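Local coordinates for protein kcn28 (Kitasatospora, PDB 6J31) that has the two-domain GT-B fold and belongs to the erythromycin biosynthesis protein CIII-like family, at residues K229-L235 / A296-H302; T240-Y246 / L263-R267; T248-F253 / P350-R354; P317-Q323 / I339-I345. The contacts are given in a common frame with arbitrary orientation. Residue numbers count along the deposited sequence, not the author numbering.

All four contacts lie in the C-terminal half, whose parallel sheet runs 281-284, 259-264, 229-234, 298-301, 318-320, 340-342. Contact 1 pairs its two middle strands and contact 4 its last two; the two contacts, centres about 10 Å apart, are joined by probable hydrogen bonds from Phe299 N to Pro317 O and from Val319 N to Phe299 O, each 2.9 Å. Contact 2 closes the first beta-alpha-beta unit, probably hydrogen-bonded to contact 1 through Gln264 N and Val233 O (2.8 Å). Contact 3 crosses helices 243-253 and 350-362 over the sheet, where Phe253 reaches Ala231 and Leu353 reaches Ile343. The side chains of His302 and Gln323 each lie about 13 Å from the bound (2E,2'E)-3,3'-(1,2-phenylene)di(prop-2-enoic acid), whose pocket includes Asn325.

Contact 1: residues K229-L235 / A296-H302; sequences KVALVSL and ADVFVTH
At the apolar heart of this strand pair, Ala231 CB meets Val298 CG1 at 3.6 Å and Val233 CG2 meets Val300 CG2 at 4.0 Å on one face of the sheet; on the other, Leu232 CD2 lies 3.8 Å from Phe299 CE1. Strands 229-234 and 298-301 are the middle pair of the parallel sheet in a Rossmann-like domain, and helix 243-253 packs on the valine face while helix 289-294 takes the Leu232-Phe299 face. Both backbones are extended and run 4.8 Å apart at 11°. Ala231 pairs with Val298, Leu232 with Phe299 and Val233 with Val300. The hydrogen bonds zigzag: Leu232 N to Val298 O 3.1 Å, Val300 N to Leu232 O 2.8 Å, Ser234 N to Val300 O 2.8 Å.

Where the strands end, Leu235 (chi1 m, chi2 t) sets CB over the His302 ring, 3.5 Å from its centroid, a CH-pi contact; His302 ND1 itself bonds to Ala321 O. At the opposite end, Val230 O accepts from Asp297 N at 2.6 Å and weakly from Val298 N at 3.4 Å. Asp297 (chi1 m) returns the bond, OD2 accepting from Val230 N at 2.6 Å. Its OD1 is 4.6 Å from Lys229 NZ, and one water spans that gap, accepting from NZ at 2.7 Å and donating to OD1 at 2.9 Å.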
# COMPACT_ATOMS: atom_id res chain seq x y z
N LYS A 229 -3.25 -24.11 17.08
CA LYS A 229 -2.67 -23.17 16.14
C LYS A 229 -3.77 -22.51 15.33
O LYS A 229 -4.82 -23.11 15.07
CB LYS A 229 -1.66 -23.87 15.21
CG LYS A 229 -0.48 -24.49 15.95
CD LYS A 229 0.82 -23.74 15.68
CE LYS A 229 1.94 -24.25 16.59
NZ LYS A 229 3.29 -23.81 16.13
N VAL A 230 -3.53 -21.25 14.94
CA VAL A 230 -4.51 -20.45 14.22
C VAL A 230 -3.90 -19.98 12.91
O VAL A 230 -2.77 -19.47 12.89
CB VAL A 230 -4.98 -19.25 15.06
CG1 VAL A 230 -5.78 -18.28 14.20
CG2 VAL A 230 -5.79 -19.72 16.25
N ALA A 231 -4.64 -20.14 11.82
CA ALA A 231 -4.25 -19.66 10.51
C ALA A 231 -5.27 -18.66 10.00
O ALA A 231 -6.48 -18.86 10.15
CB ALA A 231 -4.13 -20.81 9.52
N LEU A 232 -4.79 -17.58 9.39
CA LEU A 232 -5.65 -16.59 8.75
C LEU A 232 -5.35 -16.57 7.26
O LEU A 232 -4.19 -16.43 6.86
CB LEU A 232 -5.45 -15.20 9.34
CG LEU A 232 -6.12 -14.07 8.55
CD1 LEU A 232 -7.64 -14.22 8.56
CD2 LEU A 232 -5.71 -12.70 9.07
N VAL A 233 -6.38 -16.74 6.44
CA VAL A 233 -6.27 -16.65 4.99
C VAL A 233 -7.04 -15.41 4.55
O VAL A 233 -8.27 -15.34 4.70
CB VAL A 233 -6.81 -17.90 4.29
CG1 VAL A 233 -6.75 -17.73 2.77
CG2 VAL A 233 -6.03 -19.13 4.71
N SER A 234 -6.32 -14.42 4.02
CA SER A 234 -6.94 -13.16 3.62
C SER A 234 -6.16 -12.61 2.43
O SER A 234 -5.07 -12.06 2.61
CB SER A 234 -6.97 -12.17 4.77
OG SER A 234 -7.81 -11.07 4.48
N LEU A 235 -6.72 -12.76 1.24
CA LEU A 235 -6.09 -12.19 0.05
C LEU A 235 -6.70 -10.80 -0.17
O LEU A 235 -7.51 -10.56 -1.05
CB LEU A 235 -6.33 -13.10 -1.14
CG LEU A 235 -6.05 -14.59 -0.93
CD1 LEU A 235 -6.30 -15.35 -2.22
CD2 LEU A 235 -4.63 -14.82 -0.44
N ALA A 296 -2.72 -15.34 15.53
CA ALA A 296 -2.41 -16.17 14.38
C ALA A 296 -1.02 -16.80 14.48
O ALA A 296 -0.08 -16.20 15.02
CB ALA A 296 -2.52 -15.36 13.09
N ASP A 297 -0.90 -18.00 13.93
CA ASP A 297 0.39 -18.67 13.79
C ASP A 297 0.92 -18.64 12.36
O ASP A 297 2.12 -18.84 12.16
CB ASP A 297 0.28 -20.12 14.27
CG ASP A 297 -0.08 -20.22 15.75
OD1 ASP A 297 0.81 -20.01 16.59
OD2 ASP A 297 -1.25 -20.52 16.07
N VAL A 298 0.05 -18.39 11.38
CA VAL A 298 0.47 -18.21 9.99
C VAL A 298 -0.57 -17.32 9.31
O VAL A 298 -1.73 -17.26 9.73
CB VAL A 298 0.64 -19.55 9.24
CG1 VAL A 298 -0.69 -20.16 8.90
CG2 VAL A 298 1.47 -19.35 7.98
N PHE A 299 -0.13 -16.62 8.27
CA PHE A 299 -0.95 -15.64 7.57
C PHE A 299 -0.77 -15.86 6.07
O PHE A 299 0.36 -15.76 5.57
CB PHE A 299 -0.56 -14.22 7.99
CG PHE A 299 -1.32 -13.12 7.30
CD1 PHE A 299 -2.60 -13.33 6.81
CD2 PHE A 299 -0.76 -11.87 7.16
CE1 PHE A 299 -3.29 -12.31 6.18
CE2 PHE A 299 -1.44 -10.84 6.53
CZ PHE A 299 -2.71 -11.06 6.04
N VAL A 300 -1.85 -16.16 5.37
CA VAL A 300 -1.81 -16.36 3.92
C VAL A 300 -2.40 -15.12 3.26
O VAL A 300 -3.58 -14.80 3.45
CB VAL A 300 -2.57 -17.62 3.50
CG1 VAL A 300 -2.40 -17.85 2.00
CG2 VAL A 300 -2.11 -18.82 4.30
N THR A 301 -1.58 -14.42 2.47
CA THR A 301 -1.96 -13.14 1.87
C THR A 301 -1.46 -13.09 0.44
O THR A 301 -0.62 -13.89 0.02
CB THR A 301 -1.40 -11.96 2.68
OG1 THR A 301 -1.67 -10.73 1.99
CG2 THR A 301 0.10 -12.12 2.87
N HIS A 302 -1.99 -12.13 -0.33
CA HIS A 302 -1.47 -11.89 -1.68
C HIS A 302 -0.06 -11.32 -1.66
O HIS A 302 0.65 -11.43 -2.67
CB HIS A 302 -2.36 -10.92 -2.47
CG HIS A 302 -3.49 -11.57 -3.20
ND1 HIS A 302 -3.34 -12.70 -3.98
CD2 HIS A 302 -4.79 -11.21 -3.33
CE1 HIS A 302 -4.50 -13.02 -4.52
NE2 HIS A 302 -5.40 -12.14 -4.14
O HOH W 1 3.42 -21.14 16.26

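Contact 2: residues T240-Y246 / L263-R267; sequences TNQLPFY and LQIGR
Gly266 has backbone angles (phi 96°, psi 156°) that a side chain would hardly tolerate: a CB would jam against the carbonyl O of Ile265 and also fall 2.3 Å from Thr240 CG2. It lies just past strand 259-264, in the beta-alpha-beta unit of strand 229-234, helix 243-253 and strand 259-264, where the loop entering the helix passes close to the end of the second strand. The CA atoms of Thr240 and Gly266 are 5.9 Å apart. Thr240 OG1 donates to Ile265 O at 2.6 Å, although the modelled position of this hydroxyl is not fully certain. Asn241 centres an inverse gamma turn, Gln242 is the N-cap, and the first helical turn closes with Tyr246 N to Gln242 O at 3.2 Å. Tyr246 (chi1 m) aims its ring at the strand end, its CD1 3.6 Å from Leu263 CD1. Over one face of that ring sits Ile265 (chi1 p), its CG2 3.9 Å from the centroid in a CH-pi contact.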
# COMPACT_ATOMS: atom_id res chain seq x y z
N THR A 240 -10.46 -10.70 -4.60
CA THR A 240 -10.36 -11.98 -3.92
C THR A 240 -11.29 -13.03 -4.53
O THR A 240 -12.00 -13.72 -3.80
CB THR A 240 -10.64 -11.82 -2.42
OG1 THR A 240 -11.29 -13.00 -1.93
CG2 THR A 240 -11.53 -10.60 -2.17
N ASN A 241 -11.30 -13.17 -5.85
CA ASN A 241 -12.27 -14.02 -6.54
C ASN A 241 -11.69 -15.41 -6.84
O ASN A 241 -11.68 -15.88 -7.98
CB ASN A 241 -12.74 -13.33 -7.82
CG ASN A 241 -11.59 -12.76 -8.65
OD1 ASN A 241 -11.61 -11.59 -9.02
ND2 ASN A 241 -10.58 -13.58 -8.91
N GLN A 242 -11.22 -16.08 -5.77
CA GLN A 242 -10.66 -17.43 -5.86
C GLN A 242 -11.36 -18.38 -4.90
O GLN A 242 -10.84 -18.68 -3.82
CB GLN A 242 -9.15 -17.39 -5.60
CG GLN A 242 -8.39 -16.46 -6.51
CD GLN A 242 -8.47 -16.93 -7.95
OE1 GLN A 242 -8.45 -18.13 -8.21
NE2 GLN A 242 -8.57 -15.99 -8.88
N LEU A 243 -12.50 -18.92 -5.32
CA LEU A 243 -13.20 -19.95 -4.58
C LEU A 243 -12.47 -21.29 -4.68
O LEU A 243 -12.43 -22.03 -3.69
CB LEU A 243 -14.65 -20.10 -5.05
CG LEU A 243 -15.58 -20.91 -4.13
CD1 LEU A 243 -15.45 -20.49 -2.67
CD2 LEU A 243 -17.03 -20.82 -4.59
N PRO A 244 -11.90 -21.66 -5.84
CA PRO A 244 -11.14 -22.93 -5.88
C PRO A 244 -9.98 -22.96 -4.90
O PRO A 244 -9.74 -23.99 -4.27
CB PRO A 244 -10.66 -23.00 -7.34
CG PRO A 244 -11.66 -22.22 -8.09
CD PRO A 244 -12.06 -21.09 -7.20
N PHE A 245 -9.26 -21.84 -4.75
CA PHE A 245 -8.20 -21.79 -3.75
C PHE A 245 -8.78 -21.88 -2.34
O PHE A 245 -8.20 -22.54 -1.47
CB PHE A 245 -7.36 -20.53 -3.91
CG PHE A 245 -6.29 -20.37 -2.86
CD1 PHE A 245 -5.15 -21.15 -2.89
CD2 PHE A 245 -6.43 -19.44 -1.85
CE1 PHE A 245 -4.17 -21.01 -1.92
CE2 PHE A 245 -5.45 -19.29 -0.88
CZ PHE A 245 -4.32 -20.08 -0.92
N TYR A 246 -9.91 -21.21 -2.11
CA TYR A 246 -10.57 -21.28 -0.80
C TYR A 246 -10.95 -22.71 -0.46
O TYR A 246 -10.86 -23.13 0.70
CB TYR A 246 -11.80 -20.38 -0.78
CG TYR A 246 -11.49 -18.90 -0.85
CD1 TYR A 246 -10.31 -18.41 -0.32
CD2 TYR A 246 -12.38 -18.00 -1.43
CE1 TYR A 246 -10.01 -17.06 -0.37
CE2 TYR A 246 -12.09 -16.65 -1.49
CZ TYR A 246 -10.91 -16.19 -0.95
OH TYR A 246 -10.61 -14.85 -1.00
N LEU A 263 -11.00 -17.96 7.49
CA LEU A 263 -10.95 -17.79 6.05
C LEU A 263 -11.74 -16.54 5.69
O LEU A 263 -12.98 -16.53 5.78
CB LEU A 263 -11.50 -19.03 5.35
CG LEU A 263 -11.55 -19.05 3.82
CD1 LEU A 263 -10.30 -18.45 3.23
CD2 LEU A 263 -11.76 -20.47 3.32
N GLN A 264 -11.04 -15.50 5.25
CA GLN A 264 -11.68 -14.26 4.82
C GLN A 264 -11.77 -14.30 3.30
O GLN A 264 -10.75 -14.27 2.61
CB GLN A 264 -10.90 -13.04 5.31
CG GLN A 264 -11.71 -11.76 5.28
CD GLN A 264 -10.98 -10.61 4.61
OE1 GLN A 264 -10.85 -9.53 5.18
NE2 GLN A 264 -10.51 -10.84 3.39
N ILE A 265 -13.00 -14.36 2.79
CA ILE A 265 -13.27 -14.60 1.38
C ILE A 265 -13.53 -13.32 0.59
O ILE A 265 -13.54 -13.37 -0.65
CB ILE A 265 -14.46 -15.56 1.21
CG1 ILE A 265 -15.64 -15.05 2.03
CG2 ILE A 265 -14.07 -16.96 1.65
CD1 ILE A 265 -16.81 -15.93 2.00
N GLY A 266 -13.81 -12.21 1.27
CA GLY A 266 -14.06 -10.95 0.60
C GLY A 266 -15.55 -10.68 0.41
O GLY A 266 -16.39 -11.58 0.40
N ARG A 267 -15.86 -9.39 0.28
CA ARG A 267 -17.20 -8.87 0.09
C ARG A 267 -17.90 -9.43 -1.15
O ARG A 267 -19.13 -9.47 -1.17
CB ARG A 267 -17.14 -7.34 0.01
CG ARG A 267 -16.30 -6.80 -1.14
CD ARG A 267 -15.53 -5.56 -0.72
NE ARG A 267 -14.48 -5.89 0.24
CZ ARG A 267 -13.42 -6.63 -0.06
NH1 ARG A 267 -13.30 -7.11 -1.29
NH2 ARG A 267 -12.50 -6.89 0.85

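Contact 3: residues T248-F253 / P350-R354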
# COMPACT_ATOMS: atom_id res chain seq x y z
N THR A 248 -9.34 -25.38 -1.56
CA THR A 248 -8.10 -26.03 -1.17
C THR A 248 -7.73 -25.72 0.27
O THR A 248 -7.25 -26.59 1.01
CB THR A 248 -6.97 -25.62 -2.12
OG1 THR A 248 -7.38 -25.85 -3.47
CG2 THR A 248 -5.72 -26.43 -1.83
N CYS A 249 -7.96 -24.47 0.71
CA CYS A 249 -7.62 -24.09 2.08
C CYS A 249 -8.46 -24.86 3.10
O CYS A 249 -7.92 -25.39 4.08
CB CYS A 249 -7.79 -22.58 2.27
SG CYS A 249 -6.62 -21.58 1.32
N VAL A 250 -9.77 -24.95 2.88
CA VAL A 250 -10.60 -25.75 3.78
C VAL A 250 -10.21 -27.22 3.68
O VAL A 250 -10.14 -27.93 4.69
CB VAL A 250 -12.10 -25.52 3.53
CG1 VAL A 250 -12.50 -24.11 3.94
CG2 VAL A 250 -12.47 -25.77 2.09
N GLU A 251 -9.93 -27.69 2.46
CA GLU A 251 -9.48 -29.08 2.29
C GLU A 251 -8.21 -29.34 3.08
O GLU A 251 -8.00 -30.45 3.59
CB GLU A 251 -9.25 -29.38 0.81
CG GLU A 251 -8.52 -30.69 0.56
CD GLU A 251 -8.26 -30.95 -0.91
OE1 GLU A 251 -8.66 -30.11 -1.75
OE2 GLU A 251 -7.65 -32.00 -1.23
N VAL A 252 -7.32 -28.35 3.17
CA VAL A 252 -6.08 -28.53 3.93
C VAL A 252 -6.36 -28.51 5.43
O VAL A 252 -5.95 -29.41 6.16
CB VAL A 252 -5.06 -27.45 3.54
CG1 VAL A 252 -3.92 -27.42 4.55
CG2 VAL A 252 -4.52 -27.72 2.14
N PHE A 253 -7.06 -27.48 5.90
CA PHE A 253 -7.24 -27.32 7.34
C PHE A 253 -8.32 -28.25 7.90
O PHE A 253 -8.29 -28.57 9.09
CB PHE A 253 -7.55 -25.86 7.64
CG PHE A 253 -6.35 -24.97 7.48
CD1 PHE A 253 -6.08 -24.36 6.27
CD2 PHE A 253 -5.46 -24.79 8.52
CE1 PHE A 253 -4.97 -23.56 6.11
CE2 PHE A 253 -4.35 -23.99 8.37
CZ PHE A 253 -4.10 -23.38 7.16
N PRO A 350 -2.78 -29.33 -2.26
CA PRO A 350 -3.13 -29.39 -0.83
C PRO A 350 -1.97 -29.76 0.09
O PRO A 350 -1.82 -29.14 1.15
CB PRO A 350 -4.25 -30.45 -0.79
CG PRO A 350 -4.89 -30.33 -2.13
CD PRO A 350 -3.77 -30.04 -3.09
N ASP A 351 -1.15 -30.74 -0.28
CA ASP A 351 0.04 -31.03 0.53
C ASP A 351 1.06 -29.90 0.44
O ASP A 351 1.71 -29.57 1.44
CB ASP A 351 0.67 -32.37 0.15
CG ASP A 351 0.15 -33.51 1.01
OD1 ASP A 351 -0.68 -33.24 1.91
OD2 ASP A 351 0.59 -34.66 0.80
N ARG A 352 1.25 -29.31 -0.74
CA ARG A 352 2.20 -28.21 -0.87
C ARG A 352 1.80 -27.04 0.02
O ARG A 352 2.63 -26.48 0.74
CB ARG A 352 2.28 -27.75 -2.32
CG ARG A 352 3.23 -28.49 -3.24
CD ARG A 352 3.09 -27.87 -4.62
NE ARG A 352 3.40 -26.44 -4.64
CZ ARG A 352 3.10 -25.63 -5.66
NH1 ARG A 352 3.40 -24.34 -5.59
NH2 ARG A 352 2.51 -26.11 -6.75
N LEU A 353 0.52 -26.64 -0.03
CA LEU A 353 0.06 -25.55 0.82
C LEU A 353 0.17 -25.92 2.29
O LEU A 353 0.56 -25.09 3.12
CB LEU A 353 -1.38 -25.16 0.45
CG LEU A 353 -2.16 -24.03 1.17
CD1 LEU A 353 -2.62 -24.37 2.59
CD2 LEU A 353 -1.34 -22.75 1.16
N ARG A 354 -0.16 -27.17 2.63
CA ARG A 354 -0.10 -27.60 4.03
C ARG A 354 1.34 -27.63 4.54
O ARG A 354 1.60 -27.28 5.70
CB ARG A 354 -0.76 -28.97 4.19
CG ARG A 354 -0.84 -29.44 5.63
CD ARG A 354 -1.07 -30.94 5.71
NE ARG A 354 -0.02 -31.68 5.03
CZ ARG A 354 1.07 -32.15 5.62
NH1 ARG A 354 1.98 -32.81 4.92
NH2 ARG A 354 1.25 -31.96 6.93
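Helix 350-362 begins by pressing its first residue, Pro350, against helix 243-253. The pyrrolidine ring points at the partner helix, with CG 4.0 Å from Thr248 CG2 and 3.3 Å from Glu251 OE2, while CB lies 4.0 Å from Val252 CG2. That same Val252 methyl comes within 3.2 Å of Pro350 O, which also accepts the helical hydrogen bond from Arg354 N at 3.0 Å. Pro350 and Val252 have the closest pair of CA atoms, 5.7 Å apart. Asp351 turns its CB away and forms a salt bridge within its own helix, OD1 to Arg354 NE at 3.6 Å. Arg352 stays clear of the interface, and its NH2 makes a weak hydrogen bond with Thr347.

One turn on from Pro350, Leu353 (chi1 t, chi2 m) points back in: its CD1 packs 3.9 Å from Val252 CG1 and 4.3 Å from Phe253 CE1. Arg354 contributes aliphatic carbon, with CB 3.5 Å from Val252 CG1, before its guanidinium leads off. Val252 thus packs against Pro350, Leu353 and Arg354, and no hydrogen bond links the two helices. Their axes pass 9.3 Å apart at a crossing angle of -71°. Beneath them Phe253 rests on Ala231 and Leu353 on Ile343, so this is the packing of two helices laid over one face of the parallel sheet in a Rossmann-like domain.

Contact 4: residues P317-Q323 / I339-I345; sequences PMVVAPQ and IARRIDI
This is a parallel strand pairing at one edge of the C-terminal Rossmann-like sheet: strands 318-320 and 340-342, joined in the chain by helix 327-336 as a beta-alpha-beta unit. Both are extended and approach to 4.7 Å with a signed crossing angle of -20°. Met318 pairs with Ala340, Val319 with Arg341 and Val320 with Arg342. Four backbone bonds hold them: Met318 N to Ile339 O (3.3 Å, weak), Arg341 N to Met318 O (3.1 Å), Val320 N to Arg341 O (2.9 Å) and Ile343 N to Val320 O (2.9 Å).

Met318, Val320, Ala340 and Arg342 point to one face, where Val320 CG2 is 4.2 Å from Ala340 CB. Arg342, extended with chi1 to chi3 all t, brings its guanidinium beside Pro322, whose CG lies over one face, 3.3 Å from NE; its NH1 forms a salt bridge with Glu332. Val319 and Arg341 point the other way, and Val319 CG1 meets Ile343 CD1 (chi1 p) at 3.7 Å. Beyond the strands, Ala321 CB touches Ile343 CG1 at 4.1 Å and Ile345 CG1 at 4.0 Å, though Ile345 is poorly ordered. Helix 327-336 packs its Ala331 and Val334 on Val320, helix 350-362 sets Leu360 against Val319 and Arg341 on the opposite face, and strand 298-301 bonds along the other edge of 318-320.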
# COMPACT_ATOMS: atom_id res chain seq x y z
N PRO A 317 4.38 -15.44 10.59
CA PRO A 317 4.96 -15.84 9.30
C PRO A 317 3.90 -15.90 8.22
O PRO A 317 2.71 -16.09 8.49
CB PRO A 317 5.55 -17.23 9.58
CG PRO A 317 4.78 -17.73 10.74
CD PRO A 317 4.41 -16.54 11.57
N MET A 318 4.34 -15.73 6.97
CA MET A 318 3.40 -15.53 5.87
C MET A 318 3.64 -16.52 4.74
O MET A 318 4.78 -16.85 4.41
CB MET A 318 3.49 -14.09 5.35
CG MET A 318 2.96 -13.07 6.35
SD MET A 318 3.29 -11.35 5.93
CE MET A 318 4.92 -11.14 6.65
N VAL A 319 2.54 -16.99 4.16
CA VAL A 319 2.54 -17.68 2.87
C VAL A 319 2.01 -16.68 1.85
O VAL A 319 0.88 -16.22 1.96
CB VAL A 319 1.69 -18.96 2.91
CG1 VAL A 319 1.61 -19.57 1.52
CG2 VAL A 319 2.27 -19.95 3.90
N VAL A 320 2.84 -16.33 0.87
CA VAL A 320 2.56 -15.23 -0.04
C VAL A 320 2.20 -15.79 -1.41
O VAL A 320 2.88 -16.68 -1.92
CB VAL A 320 3.76 -14.27 -0.14
CG1 VAL A 320 3.40 -13.06 -0.97
CG2 VAL A 320 4.22 -13.86 1.25
N ALA A 321 1.12 -15.26 -1.99
CA ALA A 321 0.64 -15.65 -3.32
C ALA A 321 0.56 -14.39 -4.18
O ALA A 321 -0.52 -13.83 -4.37
CB ALA A 321 -0.71 -16.36 -3.24
N PRO A 322 1.69 -13.93 -4.72
CA PRO A 322 1.69 -12.66 -5.43
C PRO A 322 0.91 -12.73 -6.73
O PRO A 322 0.87 -13.77 -7.41
CB PRO A 322 3.18 -12.41 -5.70
CG PRO A 322 3.76 -13.79 -5.76
CD PRO A 322 3.02 -14.57 -4.72
N GLN A 323 0.27 -11.62 -7.08
CA GLN A 323 -0.50 -11.53 -8.31
C GLN A 323 -0.34 -10.16 -8.96
O GLN A 323 0.19 -10.05 -10.07
CB GLN A 323 -1.99 -11.82 -8.04
CG GLN A 323 -2.24 -13.11 -7.25
CD GLN A 323 -3.44 -13.89 -7.73
OE1 GLN A 323 -4.06 -13.55 -8.74
NE2 GLN A 323 -3.77 -14.96 -7.01
N ILE A 339 11.20 -15.46 6.38
CA ILE A 339 10.02 -15.50 7.23
C ILE A 339 8.78 -15.84 6.41
O ILE A 339 7.65 -15.65 6.88
CB ILE A 339 9.82 -14.16 7.96
CG1 ILE A 339 9.71 -13.02 6.95
CG2 ILE A 339 10.94 -13.90 8.96
CD1 ILE A 339 8.75 -11.95 7.37
N ALA A 340 8.97 -16.33 5.19
CA ALA A 340 7.83 -16.51 4.30
C ALA A 340 8.11 -17.62 3.30
O ALA A 340 9.26 -18.00 3.06
CB ALA A 340 7.49 -15.21 3.57
N ARG A 341 7.03 -18.12 2.70
CA ARG A 341 7.09 -19.09 1.61
C ARG A 341 6.22 -18.56 0.49
O ARG A 341 5.13 -18.03 0.74
CB ARG A 341 6.57 -20.46 2.07
CG ARG A 341 7.50 -21.27 2.97
CD ARG A 341 8.04 -22.54 2.32
NE ARG A 341 8.43 -23.52 3.33
CZ ARG A 341 9.41 -23.37 4.22
NH1 ARG A 341 10.13 -22.25 4.25
NH2 ARG A 341 9.67 -24.34 5.09
N ARG A 342 6.69 -18.68 -0.75
CA ARG A 342 5.93 -18.22 -1.91
C ARG A 342 5.24 -19.39 -2.60
O ARG A 342 5.83 -20.46 -2.77
CB ARG A 342 6.85 -17.48 -2.89
CG ARG A 342 6.15 -16.92 -4.12
CD ARG A 342 7.10 -16.07 -4.94
NE ARG A 342 6.48 -15.56 -6.16
CZ ARG A 342 7.00 -14.60 -6.92
NH1 ARG A 342 8.16 -14.04 -6.59
NH2 ARG A 342 6.37 -14.20 -8.01
N ILE A 343 3.98 -19.19 -2.99
CA ILE A 343 3.20 -20.19 -3.71
C ILE A 343 2.46 -19.52 -4.86
O ILE A 343 2.29 -18.30 -4.90
CB ILE A 343 2.18 -20.93 -2.81
CG1 ILE A 343 1.07 -19.98 -2.37
CG2 ILE A 343 2.88 -21.55 -1.60
CD1 ILE A 343 -0.03 -20.67 -1.60
N ASP A 344 2.02 -20.34 -5.81
CA ASP A 344 1.18 -19.90 -6.92
C ASP A 344 -0.21 -20.50 -6.75
O ASP A 344 -0.35 -21.73 -6.67
CB ASP A 344 1.77 -20.32 -8.27
CG ASP A 344 1.07 -19.65 -9.46
OD1 ASP A 344 -0.10 -19.24 -9.33
OD2 ASP A 344 1.70 -19.54 -10.53
N ILE A 345 -1.23 -19.64 -6.69
CA ILE A 345 -2.60 -20.09 -6.46
C ILE A 345 -3.05 -21.04 -7.56
O ILE A 345 -3.80 -21.99 -7.30
CB ILE A 345 -3.54 -18.87 -6.34
CG1 ILE A 345 -3.72 -18.48 -4.88
CG2 ILE A 345 -4.89 -19.14 -7.00
CD1 ILE A 345 -4.70 -17.37 -4.68